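Local atomic coordinates of putative NAD dependent dehydrogenase (Micromonospora echinospora, PDB entry 6NOR), a protein that binds NAD and probably acts as an NAD-dependent oxidoreductase in the biosynthesis of the aminoglycoside antibiotic gentamicin. Residues T93-H98 with E115-L120; L120-A125 with A339-L344; A148-R153 with V272-W277; V170-R175 with E259-E264. All blocks are in the same frame, centred on the assembly; numbering follows the deposited sequence.

Contact 1 of 4, residues T93-H98 with E115-L120. With NAD (nicotinamide-adenine-dinucleotide), chain G.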
loop_
_atom_site.group_PDB
_atom_site.type_symbol
_atom_site.label_atom_id
_atom_site.label_comp_id
_atom_site.label_asym_id
_atom_site.label_seq_id
_atom_site.Cartn_x
_atom_site.Cartn_y
_atom_site.Cartn_z
ATOM N N THR A 93 -23.728 16.687 23.593
ATOM C CA THR A 93 -25.077 16.168 23.669
ATOM C C THR A 93 -25.582 16.038 22.241
ATOM O O THR A 93 -24.849 16.380 21.323
ATOM C CB THR A 93 -25.946 17.096 24.503
ATOM O OG1 THR A 93 -25.972 18.392 23.890
ATOM C CG2 THR A 93 -25.374 17.210 25.905
ATOM N N PRO A 94 -26.815 15.534 22.032
ATOM C CA PRO A 94 -27.312 15.501 20.651
ATOM C C PRO A 94 -27.304 16.874 20.000
ATOM O O PRO A 94 -27.405 17.905 20.698
ATOM C CB PRO A 94 -28.728 14.986 20.814
ATOM C CG PRO A 94 -28.652 14.118 21.995
ATOM C CD PRO A 94 -27.748 14.838 22.936
ATOM N N ALA A 95 -27.178 16.877 18.677
ATOM C CA ALA A 95 -26.922 18.108 17.922
ATOM C C ALA A 95 -27.909 19.237 18.226
ATOM O O ALA A 95 -27.498 20.364 18.426
ATOM C CB ALA A 95 -26.916 17.809 16.431
ATOM N N ALA A 96 -29.202 18.941 18.277
ATOM C CA ALA A 96 -30.200 20.007 18.457
ATOM C C ALA A 96 -30.199 20.627 19.856
ATOM O O ALA A 96 -30.742 21.708 20.048
ATOM C CB ALA A 96 -31.594 19.498 18.124
ATOM N N THR A 97 -29.570 19.967 20.825
ATOM C CA THR A 97 -29.495 20.517 22.168
ATOM C C THR A 97 -28.301 21.467 22.331
ATOM O O THR A 97 -28.222 22.191 23.308
ATOM C CB THR A 97 -29.415 19.398 23.234
ATOM O OG1 THR A 97 -28.172 18.705 23.108
ATOM C CG2 THR A 97 -30.565 18.402 23.076
ATOM N N HIS A 98 -27.381 21.488 21.373
ATOM C CA HIS A 98 -26.184 22.330 21.491
ATOM C C HIS A 98 -26.472 23.811 21.699
ATOM O O HIS A 98 -25.888 24.444 22.574
ATOM C CB HIS A 98 -25.297 22.192 20.244
ATOM C CG HIS A 98 -24.617 20.874 20.143
ATOM N ND1 HIS A 98 -23.829 20.523 19.069
ATOM C CD2 HIS A 98 -24.614 19.810 20.975
ATOM C CE1 HIS A 98 -23.372 19.301 19.247
ATOM N NE2 HIS A 98 -23.832 18.848 20.398
ATOM N N GLU A 115 -19.275 20.294 20.828
ATOM C CA GLU A 115 -19.024 19.320 19.813
ATOM C C GLU A 115 -19.615 19.736 18.463
ATOM O O GLU A 115 -20.558 20.506 18.395
ATOM C CB GLU A 115 -19.582 17.970 20.221
ATOM C CG GLU A 115 -18.545 17.026 20.751
ATOM C CD GLU A 115 -17.359 16.836 19.803
ATOM O OE1 GLU A 115 -17.529 16.928 18.565
ATOM O OE2 GLU A 115 -16.252 16.584 20.308
ATOM N N LYS A 116 -19.003 19.233 17.403
ATOM C CA LYS A 116 -19.563 19.194 16.062
ATOM C C LYS A 116 -20.932 18.491 16.060
ATOM O O LYS A 116 -21.115 17.496 16.744
ATOM C CB LYS A 116 -18.586 18.451 15.141
ATOM C CG LYS A 116 -19.303 17.475 14.250
ATOM C CD LYS A 116 -18.629 16.191 14.203
ATOM C CE LYS A 116 -19.592 15.025 14.154
ATOM N NZ LYS A 116 -18.778 13.773 14.072
ATOM N N PRO A 117 -21.904 19.016 15.304
ATOM C CA PRO A 117 -21.857 20.307 14.618
ATOM C C PRO A 117 -22.164 21.408 15.611
ATOM O O PRO A 117 -22.970 21.170 16.504
ATOM C CB PRO A 117 -22.954 20.185 13.551
ATOM C CG PRO A 117 -23.939 19.251 14.145
ATOM C CD PRO A 117 -23.161 18.297 15.032
ATOM N N LEU A 118 -21.516 22.561 15.489
ATOM C CA LEU A 118 -21.672 23.627 16.480
ATOM C C LEU A 118 -23.155 23.838 16.770
ATOM O O LEU A 118 -23.617 23.543 17.856
ATOM C CB LEU A 118 -21.021 24.931 16.000
ATOM C CG LEU A 118 -21.079 26.076 17.013
ATOM C CD1 LEU A 118 -20.432 25.631 18.274
ATOM C CD2 LEU A 118 -20.413 27.364 16.514
ATOM N N VAL A 119 -23.886 24.302 15.765
ATOM C CA VAL A 119 -25.325 24.472 15.816
ATOM C C VAL A 119 -25.898 24.082 14.459
ATOM O O VAL A 119 -25.166 23.669 13.578
ATOM C CB VAL A 119 -25.705 25.908 16.115
ATOM C CG1 VAL A 119 -25.357 26.263 17.571
ATOM C CG2 VAL A 119 -25.000 26.809 15.140
ATOM N N LEU A 120 -27.203 24.230 14.270
ATOM C CA LEU A 120 -27.808 23.749 13.034
ATOM C C LEU A 120 -28.310 24.857 12.113
ATOM O O LEU A 120 -29.037 24.591 11.171
ATOM C CB LEU A 120 -28.948 22.789 13.364
ATOM C CG LEU A 120 -28.470 21.591 14.193
ATOM C CD1 LEU A 120 -29.658 20.842 14.799
ATOM C CD2 LEU A 120 -27.561 20.669 13.347
HETATM P PA NAD G . -24.313 9.717 22.557
HETATM O O1A NAD G . -25.754 9.301 22.173
HETATM O O2A NAD G . -23.387 8.572 22.721
HETATM O O5B NAD G . -24.353 10.518 23.905
HETATM C C5B NAD G . -25.278 11.583 24.037
HETATM C C4B NAD G . -25.408 11.838 25.562
HETATM O O4B NAD G . -26.004 12.971 25.798
HETATM C C3B NAD G . -26.293 10.770 26.164
HETATM O O3B NAD G . -25.675 10.289 27.282
HETATM C C2B NAD G . -27.602 11.520 26.530
HETATM O O2B NAD G . -28.202 10.870 27.709
HETATM C C1B NAD G . -27.164 12.672 26.845
HETATM N N9A NAD G . -28.138 13.734 26.673
HETATM C C8A NAD G . -29.132 13.865 25.772
HETATM N N7A NAD G . -29.734 15.059 25.993
HETATM C C5A NAD G . -29.120 15.653 27.018
HETATM C C6A NAD G . -29.332 16.842 27.650
HETATM N N6A NAD G . -30.292 17.784 27.356
HETATM N N1A NAD G . -28.553 17.210 28.656
HETATM C C2A NAD G . -27.557 16.396 29.083
HETATM N N3A NAD G . -27.353 15.209 28.461
HETATM C C4A NAD G . -28.125 14.840 27.432
HETATM O O3 NAD G . -23.810 10.678 21.448
HETATM P PN NAD G . -22.307 11.078 21.103
HETATM O O1N NAD G . -21.416 11.217 22.294
HETATM O O2N NAD G . -21.734 10.083 20.107
HETATM O O5D NAD G . -22.403 12.486 20.403
HETATM C C5D NAD G . -22.567 13.666 21.165
HETATM C C4D NAD G . -22.021 14.865 20.364
HETATM O O4D NAD G . -20.773 14.711 20.024
HETATM C C3D NAD G . -22.791 15.010 19.017
HETATM O O3D NAD G . -22.990 16.285 18.782
HETATM C C2D NAD G . -21.856 14.349 17.982
HETATM O O2D NAD G . -22.122 14.926 16.634
HETATM C C1D NAD G . -20.664 14.645 18.419
HETATM N N1N NAD G . -19.682 13.672 18.043
HETATM C C2N NAD G . -18.426 14.117 17.649
HETATM C C3N NAD G . -17.429 13.215 17.272
HETATM C C7N NAD G . -16.074 13.791 16.828
HETATM O O7N NAD G . -15.232 13.080 16.418
HETATM N N7N NAD G . -15.861 15.196 16.888
HETATM C C4N NAD G . -17.659 11.858 17.266
HETATM C C5N NAD G . -18.915 11.402 17.669
HETATM C C6N NAD G . -19.929 12.320 18.056
#
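His-98 carries the tight half of this contact, its imidazole pressed edge-on against the backbone of 115-120. With CG opposite its own carbonyl carbon (chi1 -71°), the ring swings toward that segment. ND1 donates to Pro-117 O at 2.8 Å, with that oxygen almost in the ring plane; a longer bond to Leu-118 O (3.3 Å) comes from above that carbonyl's plane. The ring is fixed at NE2 too, which donates to Thr-93 O at 2.8 Å, while Ala-95 CA covers one face. A leucine in its place would probably leave the carbonyls of Thr-93 and Pro-117 without this donor and let the two loops shift beside the cofactor. Ala-95 CB packs on CG of the cis proline Pro-117 at 4.0 Å in the buried part; on the looser, partly exposed side Leu-120 lays CD1 on Ala-96 CA at 3.8 Å. Lys-116 O accepts a hydrogen bond from O2D of the NAD ribose (2.8 Å), and Glu-115 OE1 one from the carboxamide N7N (2.9 Å), its OE2 being held by His-39. These two loops, following strands 86-91 and 111-114, form part of the dinucleotide site of a Rossmann fold, with the Glu-Lys-Pro sequence familiar from the GFO/IDH/MocA family.

Contact 2 of 4, residues L120-A125 with A339-L344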
loop_
_atom_site.group_PDB
_atom_site.type_symbol
_atom_site.label_atom_id
_atom_site.label_comp_id
_atom_site.label_asym_id
_atom_site.label_seq_id
_atom_site.Cartn_x
_atom_site.Cartn_y
_atom_site.Cartn_z
ATOM N N LEU A 120 -27.203 24.230 14.270
ATOM C CA LEU A 120 -27.808 23.749 13.034
ATOM C C LEU A 120 -28.310 24.857 12.113
ATOM O O LEU A 120 -29.037 24.591 11.171
ATOM C CB LEU A 120 -28.948 22.789 13.364
ATOM C CG LEU A 120 -28.470 21.591 14.193
ATOM C CD1 LEU A 120 -29.658 20.842 14.799
ATOM C CD2 LEU A 120 -27.561 20.669 13.347
ATOM N N SER A 121 -27.922 26.094 12.372
ATOM C CA SER A 121 -28.290 27.185 11.481
ATOM C C SER A 121 -27.234 28.274 11.529
ATOM O O SER A 121 -26.528 28.428 12.521
ATOM C CB SER A 121 -29.670 27.736 11.837
ATOM O OG SER A 121 -29.627 28.509 13.024
ATOM N N THR A 122 -27.092 28.996 10.431
ATOM C CA THR A 122 -26.099 30.054 10.339
ATOM C C THR A 122 -26.362 31.150 11.366
ATOM O O THR A 122 -25.437 31.646 11.999
ATOM C CB THR A 122 -26.073 30.643 8.931
ATOM O OG1 THR A 122 -25.635 29.624 8.029
ATOM C CG2 THR A 122 -25.124 31.834 8.848
ATOM N N GLY A 123 -27.630 31.502 11.543
ATOM C CA GLY A 123 -28.020 32.489 12.539
ATOM C C GLY A 123 -27.555 32.158 13.939
ATOM O O GLY A 123 -26.910 32.961 14.606
ATOM N N HIS A 124 -27.871 30.952 14.378
ATOM C CA HIS A 124 -27.462 30.477 15.691
ATOM C C HIS A 124 -25.962 30.535 15.877
ATOM O O HIS A 124 -25.490 30.818 16.957
ATOM C CB HIS A 124 -27.931 29.051 15.908
ATOM C CG HIS A 124 -29.403 28.928 16.100
ATOM N ND1 HIS A 124 -30.066 27.722 16.034
ATOM C CD2 HIS A 124 -30.346 29.864 16.347
ATOM C CE1 HIS A 124 -31.355 27.922 16.240
ATOM N NE2 HIS A 124 -31.551 29.213 16.426
ATOM N N ALA A 125 -25.215 30.278 14.815
ATOM C CA ALA A 125 -23.763 30.228 14.932
ATOM C C ALA A 125 -23.210 31.623 15.087
ATOM O O ALA A 125 -22.374 31.860 15.940
ATOM C CB ALA A 125 -23.127 29.535 13.717
ATOM N N ALA A 339 -18.417 29.392 8.720
ATOM C CA ALA A 339 -18.223 29.082 7.321
ATOM C C ALA A 339 -18.677 27.648 7.011
ATOM O O ALA A 339 -19.286 27.399 5.983
ATOM C CB ALA A 339 -16.775 29.291 6.931
ATOM N N VAL A 340 -18.400 26.710 7.913
ATOM C CA VAL A 340 -18.816 25.325 7.697
ATOM C C VAL A 340 -20.335 25.207 7.733
ATOM O O VAL A 340 -20.929 24.538 6.898
ATOM C CB VAL A 340 -18.214 24.370 8.745
ATOM C CG1 VAL A 340 -18.833 23.009 8.628
ATOM C CG2 VAL A 340 -16.711 24.285 8.596
ATOM N N VAL A 341 -20.967 25.862 8.707
ATOM C CA VAL A 341 -22.416 25.764 8.848
ATOM C C VAL A 341 -23.141 26.269 7.587
ATOM O O VAL A 341 -24.113 25.668 7.150
ATOM C CB VAL A 341 -22.932 26.540 10.097
ATOM C CG1 VAL A 341 -24.436 26.571 10.116
ATOM C CG2 VAL A 341 -22.425 25.894 11.386
ATOM N N GLU A 342 -22.672 27.353 6.990
ATOM C CA GLU A 342 -23.385 27.855 5.825
ATOM C C GLU A 342 -23.099 27.026 4.582
ATOM O O GLU A 342 -23.963 26.898 3.717
ATOM C CB GLU A 342 -23.081 29.330 5.560
ATOM C CG GLU A 342 -21.664 29.753 5.702
ATOM C CD GLU A 342 -21.555 31.233 6.044
ATOM O OE1 GLU A 342 -22.505 31.771 6.648
ATOM O OE2 GLU A 342 -20.529 31.861 5.701
ATOM N N THR A 343 -21.914 26.435 4.505
ATOM C CA THR A 343 -21.648 25.501 3.432
ATOM C C THR A 343 -22.610 24.327 3.495
ATOM O O THR A 343 -23.193 23.958 2.487
ATOM C CB THR A 343 -20.224 24.974 3.459
ATOM O OG1 THR A 343 -19.307 26.073 3.383
ATOM C CG2 THR A 343 -20.014 24.088 2.236
ATOM N N LEU A 344 -22.817 23.771 4.684
ATOM C CA LEU A 344 -23.731 22.633 4.817
ATOM C C LEU A 344 -25.173 23.015 4.522
ATOM O O LEU A 344 -25.926 22.220 3.950
ATOM C CB LEU A 344 -23.664 22.025 6.219
ATOM C CG LEU A 344 -22.357 21.367 6.670
ATOM C CD1 LEU A 344 -22.520 20.793 8.069
ATOM C CD2 LEU A 344 -21.959 20.292 5.699
#
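Val-341 supplies most of the apolar contact, pointing from helix 339-344 at the first turn of helix 122-125. Its CG1 rests on backbone rather than on a side chain: Ser-121 C and Thr-122 N each lie 3.6 Å away. This follows from the valine's first torsion (173°), which sets CG1 opposite the backbone N and leaves CG2 for the looser contact with Ala-125 CB at 4.4 Å. Mixed polar and apolar contacts come next. The side chains of Thr-122 and Glu-342 cross at a slant, at the closest approach of the two backbones (CA to CA 5.7 Å). Thr-122 OG1 faces carbon, with Glu-342 CB 3.6 Å away, whereas its methyl CG2 meets the carboxylate oxygen Glu-342 OE1 at 3.4 Å. That carboxylate also has a long, weak ion pair with Arg-126. Hydrogen bonding, by contrast, acts within each segment. Ser-121 is the N-cap of its helix, OG accepting from His-124 N at 3.3 Å in a nearly straight bond (162°). On the partner helix, Thr-343 OG1 folds back to Ala-339 O at 2.9 Å, and the backbone N of Thr-343 reaches the same oxygen from the opposite face of its carbonyl plane. The contact thus sets the start of Rossmann-domain helix 122-134 against the long helix 334-353, whose Val-340 and Val-341 also pack on Trp-200 of helix 199-209, while Thr-343 touches strand 215-223.

Contact 3 of 4, residues A148-R153 with V272-W277; sequences APKFVR and VTADLW
Lys-150 and Phe-151, neighbours on helix 149-153, touch the end of strand 272-275 in different ways. The lysine donates to the backbone: NZ lies 3.0 Å from Asp-275 O, tilted 25° from that carbonyl plane, and more weakly 3.4 Å from Leu-276 O. Gly-279 O is a further acceptor. The phenyl ring meets Ala-274 CB at its edge, CE1 being 3.9 Å away, and its CZ touches Leu-276 CB at 3.9 Å, the two side chains crossing at about a right angle. Behind these contacts, the lysine leaves the helix extended and then bends at chi3 (-54°), which turns NZ onto the carbonyls. Shortened to an alanine, this position is likely to deprive the Asp-275 and Gly-279 carbonyls of the ammonium donor and free the turn after the strand to move. Asp-275 directs its carboxylate elsewhere, OD1 accepting from Gln-278 N. Further out, Phe-151 and Leu-276 both pack on Leu-261 of the adjoining strand, and residues 272-274 pair with an antiparallel strand of the second subunit. The axes of helix 149-153 and strand 272-275 are antiparallel (178°) and approach to 8.7 Å: a helix packed along a sheet, as in the alpha/beta C-terminal domain of GFO/IDH/MocA proteins.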
loop_
_atom_site.group_PDB
_atom_site.type_symbol
_atom_site.label_atom_id
_atom_site.label_comp_id
_atom_site.label_asym_id
_atom_site.label_seq_id
_atom_site.Cartn_x
_atom_site.Cartn_y
_atom_site.Cartn_z
ATOM N N ALA A 148 -5.265 16.713 14.013
ATOM C CA ALA A 148 -4.622 15.417 13.906
ATOM C C ALA A 148 -3.208 15.583 13.358
ATOM O O ALA A 148 -3.009 16.173 12.308
ATOM C CB ALA A 148 -5.445 14.471 13.009
ATOM N N PRO A 149 -2.225 15.051 14.081
ATOM C CA PRO A 149 -0.791 15.184 13.802
ATOM C C PRO A 149 -0.439 14.883 12.340
ATOM O O PRO A 149 0.318 15.615 11.701
ATOM C CB PRO A 149 -0.168 14.143 14.728
ATOM C CG PRO A 149 -1.159 13.965 15.816
ATOM C CD PRO A 149 -2.495 14.144 15.206
ATOM N N LYS A 150 -1.006 13.804 11.822
ATOM C CA LYS A 150 -0.790 13.410 10.445
ATOM C C LYS A 150 -1.315 14.444 9.457
ATOM O O LYS A 150 -0.650 14.747 8.470
ATOM C CB LYS A 150 -1.442 12.047 10.185
ATOM C CG LYS A 150 -1.249 11.518 8.809
ATOM C CD LYS A 150 -1.906 10.163 8.647
ATOM C CE LYS A 150 -1.426 9.217 9.717
ATOM N NZ LYS A 150 -2.022 7.909 9.510
ATOM N N PHE A 151 -2.507 14.977 9.722
ATOM C CA PHE A 151 -3.123 15.960 8.840
ATOM C C PHE A 151 -2.442 17.320 8.944
ATOM O O PHE A 151 -2.356 18.034 7.973
ATOM C CB PHE A 151 -4.617 16.088 9.151
ATOM C CG PHE A 151 -5.443 14.917 8.679
ATOM C CD1 PHE A 151 -4.929 13.994 7.793
ATOM C CD2 PHE A 151 -6.716 14.731 9.143
ATOM C CE1 PHE A 151 -5.693 12.908 7.365
ATOM C CE2 PHE A 151 -7.484 13.661 8.723
ATOM C CZ PHE A 151 -6.971 12.746 7.833
ATOM N N VAL A 152 -1.941 17.666 10.119
ATOM C CA VAL A 152 -1.181 18.885 10.295
ATOM C C VAL A 152 0.074 18.854 9.437
ATOM O O VAL A 152 0.361 19.794 8.703
ATOM C CB VAL A 152 -0.805 19.094 11.776
ATOM C CG1 VAL A 152 0.193 20.198 11.914
ATOM C CG2 VAL A 152 -2.052 19.402 12.591
ATOM N N ARG A 153 0.803 17.750 9.514
ATOM C CA ARG A 153 1.913 17.499 8.609
ATOM C C ARG A 153 1.529 17.641 7.146
ATOM O O ARG A 153 2.217 18.296 6.390
ATOM C CB ARG A 153 2.478 16.107 8.843
ATOM C CG ARG A 153 3.629 15.781 7.931
ATOM C CD ARG A 153 4.742 16.803 8.076
ATOM N NE ARG A 153 6.022 16.255 7.678
ATOM C CZ ARG A 153 6.990 16.952 7.100
ATOM N NH1 ARG A 153 6.816 18.233 6.837
ATOM N NH2 ARG A 153 8.132 16.361 6.783
ATOM N N VAL A 272 -0.508 16.182 -2.501
ATOM C CA VAL A 272 -0.334 15.663 -1.160
ATOM C C VAL A 272 -1.556 14.833 -0.773
ATOM O O VAL A 272 -2.669 15.248 -1.017
ATOM C CB VAL A 272 -0.126 16.790 -0.131
ATOM C CG1 VAL A 272 0.106 16.209 1.254
ATOM C CG2 VAL A 272 1.037 17.657 -0.508
ATOM N N THR A 273 -1.346 13.648 -0.202
ATOM C CA THR A 273 -2.450 12.834 0.295
ATOM C C THR A 273 -2.129 12.315 1.667
ATOM O O THR A 273 -0.964 12.223 2.039
ATOM C CB THR A 273 -2.795 11.605 -0.608
ATOM O OG1 THR A 273 -1.759 10.624 -0.521
ATOM C CG2 THR A 273 -3.035 12.007 -2.075
ATOM N N ALA A 274 -3.168 11.981 2.420
ATOM C CA ALA A 274 -2.995 11.457 3.761
ATOM C C ALA A 274 -4.183 10.582 4.096
ATOM O O ALA A 274 -5.306 10.870 3.722
ATOM C CB ALA A 274 -2.833 12.579 4.777
ATOM N N ASP A 275 -3.905 9.499 4.797
ATOM C CA ASP A 275 -4.887 8.488 5.108
ATOM C C ASP A 275 -4.827 8.190 6.595
ATOM O O ASP A 275 -3.822 7.683 7.094
ATOM C CB ASP A 275 -4.600 7.236 4.271
ATOM C CG ASP A 275 -5.684 6.201 4.355
ATOM O OD1 ASP A 275 -6.319 6.065 5.423
ATOM O OD2 ASP A 275 -5.884 5.492 3.344
ATOM N N LEU A 276 -5.898 8.497 7.307
ATOM C CA LEU A 276 -5.899 8.348 8.759
ATOM C C LEU A 276 -5.966 6.893 9.212
ATOM O O LEU A 276 -5.035 6.395 9.837
ATOM C CB LEU A 276 -7.058 9.124 9.370
ATOM C CG LEU A 276 -7.085 9.196 10.890
ATOM C CD1 LEU A 276 -5.801 9.811 11.408
ATOM C CD2 LEU A 276 -8.292 9.977 11.392
ATOM N N TRP A 277 -7.071 6.226 8.905
ATOM C CA TRP A 277 -7.330 4.873 9.400
ATOM C C TRP A 277 -6.633 3.759 8.612
ATOM O O TRP A 277 -6.297 2.738 9.197
ATOM C CB TRP A 277 -8.833 4.610 9.429
ATOM C CG TRP A 277 -9.537 5.615 10.278
ATOM C CD1 TRP A 277 -10.393 6.589 9.867
ATOM C CD2 TRP A 277 -9.379 5.785 11.681
ATOM N NE1 TRP A 277 -10.798 7.351 10.935
ATOM C CE2 TRP A 277 -10.185 6.876 12.064
ATOM C CE3 TRP A 277 -8.638 5.114 12.660
ATOM C CZ2 TRP A 277 -10.286 7.298 13.388
ATOM C CZ3 TRP A 277 -8.737 5.543 13.974
ATOM C CH2 TRP A 277 -9.557 6.624 14.322
#

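Contact 4 of 4, residues V170-R175 with E259-E264; sequences VRVAFR and EQLTVE
The Phe-174 ring has Leu-261 over one face, with CD1 at 4.1 Å from the ring centroid and 28° off its normal, a CH-pi contact. With CG opposite the backbone N (chi1 -168°), the ring stands beside that leucine. At its edge, near the plane, lies Glu-259 OE1, 3.8 Å from CE1, with the carboxylate turned 26° from the ring. The Arg-175 guanidinium is met edge-on as well: NH1 donates to Gln-260 OE1 at 3.2 Å, the oxygen in its plane while the amide is turned steeply from it. Along the backbone, Arg-171, Ala-173 and Arg-175 form antiparallel hydrogen-bonded pairs with Glu-264, Thr-262 and Gln-260; the outer pairs are shorter (Arg-171 N to Glu-264 O 2.8 Å) than the middle one (Ala-173 N to Thr-262 O 3.1 Å). A water donates to Arg-171 O (3.0 Å) and hydrogen-bonds to Thr-262 OG1. The polar face also carries Arg-171 and Arg-175, which share Asp-250 in salt bridges, and Glu-264, paired with Arg-175 of the third subunit. On the other face Val-172, Phe-174, Leu-261 and Val-263 are apolar, and the valines pack on helix 199-209. Within the mixed sheet, strand 167-175 sits between 246-252 and 260-267, the latter flanked in turn by 270-275.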
loop_
_atom_site.group_PDB
_atom_site.type_symbol
_atom_site.label_atom_id
_atom_site.label_comp_id
_atom_site.label_asym_id
_atom_site.label_seq_id
_atom_site.Cartn_x
_atom_site.Cartn_y
_atom_site.Cartn_z
ATOM N N VAL A 170 -9.176 19.547 -4.283
ATOM C CA VAL A 170 -9.034 18.979 -2.971
ATOM C C VAL A 170 -10.182 17.999 -2.803
ATOM O O VAL A 170 -11.272 18.219 -3.325
ATOM C CB VAL A 170 -9.016 20.041 -1.871
ATOM C CG1 VAL A 170 -10.317 20.842 -1.851
ATOM C CG2 VAL A 170 -8.773 19.388 -0.521
ATOM N N ARG A 171 -9.914 16.892 -2.127
ATOM C CA ARG A 171 -10.915 15.880 -1.927
ATOM C C ARG A 171 -10.803 15.288 -0.528
ATOM O O ARG A 171 -9.737 14.921 -0.101
ATOM C CB ARG A 171 -10.787 14.781 -2.973
ATOM C CG ARG A 171 -11.610 13.554 -2.654
ATOM C CD ARG A 171 -12.038 12.782 -3.902
ATOM N NE ARG A 171 -13.142 11.866 -3.601
ATOM C CZ ARG A 171 -12.969 10.645 -3.113
ATOM N NH1 ARG A 171 -11.739 10.191 -2.872
ATOM N NH2 ARG A 171 -14.014 9.881 -2.870
ATOM N N VAL A 172 -11.923 15.221 0.170
ATOM C CA VAL A 172 -11.995 14.551 1.444
ATOM C C VAL A 172 -13.075 13.493 1.406
ATOM O O VAL A 172 -14.213 13.785 1.100
ATOM C CB VAL A 172 -12.304 15.503 2.599
ATOM C CG1 VAL A 172 -12.280 14.732 3.883
ATOM C CG2 VAL A 172 -11.306 16.640 2.642
ATOM N N ALA A 173 -12.698 12.260 1.708
ATOM C CA ALA A 173 -13.635 11.165 1.768
ATOM C C ALA A 173 -13.769 10.678 3.191
ATOM O O ALA A 173 -12.777 10.461 3.876
ATOM C CB ALA A 173 -13.188 10.028 0.842
ATOM N N PHE A 174 -14.994 10.530 3.658
ATOM C CA PHE A 174 -15.172 10.119 5.044
ATOM C C PHE A 174 -16.317 9.112 5.131
ATOM O O PHE A 174 -17.468 9.419 4.861
ATOM C CB PHE A 174 -15.359 11.357 5.944
ATOM C CG PHE A 174 -15.258 11.077 7.434
ATOM C CD1 PHE A 174 -15.052 9.805 7.915
ATOM C CD2 PHE A 174 -15.182 12.115 8.326
ATOM C CE1 PHE A 174 -14.925 9.559 9.254
ATOM C CE2 PHE A 174 -15.033 11.882 9.685
ATOM C CZ PHE A 174 -14.907 10.594 10.149
ATOM N N ARG A 175 -15.960 7.883 5.477
ATOM C CA ARG A 175 -16.892 6.771 5.419
ATOM C C ARG A 175 -16.890 5.906 6.656
ATOM O O ARG A 175 -15.844 5.548 7.180
ATOM C CB ARG A 175 -16.601 5.907 4.210
ATOM C CG ARG A 175 -16.907 6.619 2.910
ATOM C CD ARG A 175 -16.196 5.957 1.786
ATOM N NE ARG A 175 -16.401 6.648 0.526
ATOM C CZ ARG A 175 -15.550 6.560 -0.481
ATOM N NH1 ARG A 175 -14.457 5.830 -0.340
ATOM N NH2 ARG A 175 -15.787 7.198 -1.613
ATOM N N GLU A 259 -14.027 2.355 9.303
ATOM C CA GLU A 259 -13.872 3.777 9.062
ATOM C C GLU A 259 -12.789 4.135 8.034
ATOM O O GLU A 259 -11.692 3.589 8.065
ATOM C CB GLU A 259 -13.551 4.455 10.391
ATOM C CG GLU A 259 -14.252 5.764 10.634
ATOM C CD GLU A 259 -14.034 6.257 12.047
ATOM O OE1 GLU A 259 -14.523 7.359 12.375
ATOM O OE2 GLU A 259 -13.370 5.539 12.830
ATOM N N GLN A 260 -13.114 5.045 7.120
ATOM C CA GLN A 260 -12.130 5.568 6.170
ATOM C C GLN A 260 -12.105 7.089 6.252
ATOM O O GLN A 260 -13.147 7.734 6.209
ATOM C CB GLN A 260 -12.441 5.166 4.712
ATOM C CG GLN A 260 -12.638 3.708 4.393
ATOM C CD GLN A 260 -13.003 3.502 2.916
ATOM O OE1 GLN A 260 -12.915 4.425 2.119
ATOM N NE2 GLN A 260 -13.422 2.299 2.560
ATOM N N LEU A 261 -10.921 7.675 6.331
ATOM C CA LEU A 261 -10.822 9.124 6.245
ATOM C C LEU A 261 -9.561 9.520 5.492
ATOM O O LEU A 261 -8.454 9.286 5.951
ATOM C CB LEU A 261 -10.870 9.768 7.656
ATOM C CG LEU A 261 -10.757 11.299 7.735
ATOM C CD1 LEU A 261 -11.675 12.012 6.741
ATOM C CD2 LEU A 261 -10.962 11.856 9.170
ATOM N N THR A 262 -9.742 10.135 4.333
ATOM C CA THR A 262 -8.616 10.551 3.502
ATOM C C THR A 262 -8.730 11.997 2.981
ATOM O O THR A 262 -9.816 12.541 2.773
ATOM C CB THR A 262 -8.437 9.626 2.276
ATOM O OG1 THR A 262 -9.562 9.772 1.413
ATOM C CG2 THR A 262 -8.301 8.133 2.675
ATOM N N VAL A 263 -7.570 12.591 2.755
ATOM C CA VAL A 263 -7.456 13.938 2.256
ATOM C C VAL A 263 -6.510 13.949 1.072
ATOM O O VAL A 263 -5.446 13.350 1.119
ATOM C CB VAL A 263 -6.928 14.904 3.326
ATOM C CG1 VAL A 263 -6.822 16.292 2.744
ATOM C CG2 VAL A 263 -7.845 14.917 4.543
ATOM N N GLU A 264 -6.905 14.638 0.015
ATOM C CA GLU A 264 -6.118 14.722 -1.202
ATOM C C GLU A 264 -6.119 16.155 -1.709
ATOM O O GLU A 264 -7.162 16.770 -1.849
ATOM C CB GLU A 264 -6.696 13.771 -2.239
ATOM C CG GLU A 264 -5.952 13.625 -3.534
ATOM C CD GLU A 264 -6.710 12.699 -4.502
ATOM O OE1 GLU A 264 -6.059 11.995 -5.306
ATOM O OE2 GLU A 264 -7.965 12.667 -4.448
HETATM O O HOH W 1 -9.360 11.926 -0.224
#

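Contacts 1, 3 and 4 are buried, whereas contact 2 is only partly so. Contacts 1 and 2 adjoin through shared Leu-120 and through Val-119, whose CG2 packs on Ala-125 N at 3.5 Å. Contacts 3 and 4 meet in the mixed sheet, where strands 260-267 and 270-275 are neighbours and Ala-274 N lies 3.0 Å from Val-263 O, a probable hydrogen bond. Their chemistry follows their place: contact 1, at the cofactor, joins loops through a histidine; contact 2 joins helices by packing; contact 3 joins helix to strand through a lysine; contact 4 joins strands by backbone bonds. Contacts 3 and 4 also reach other subunits.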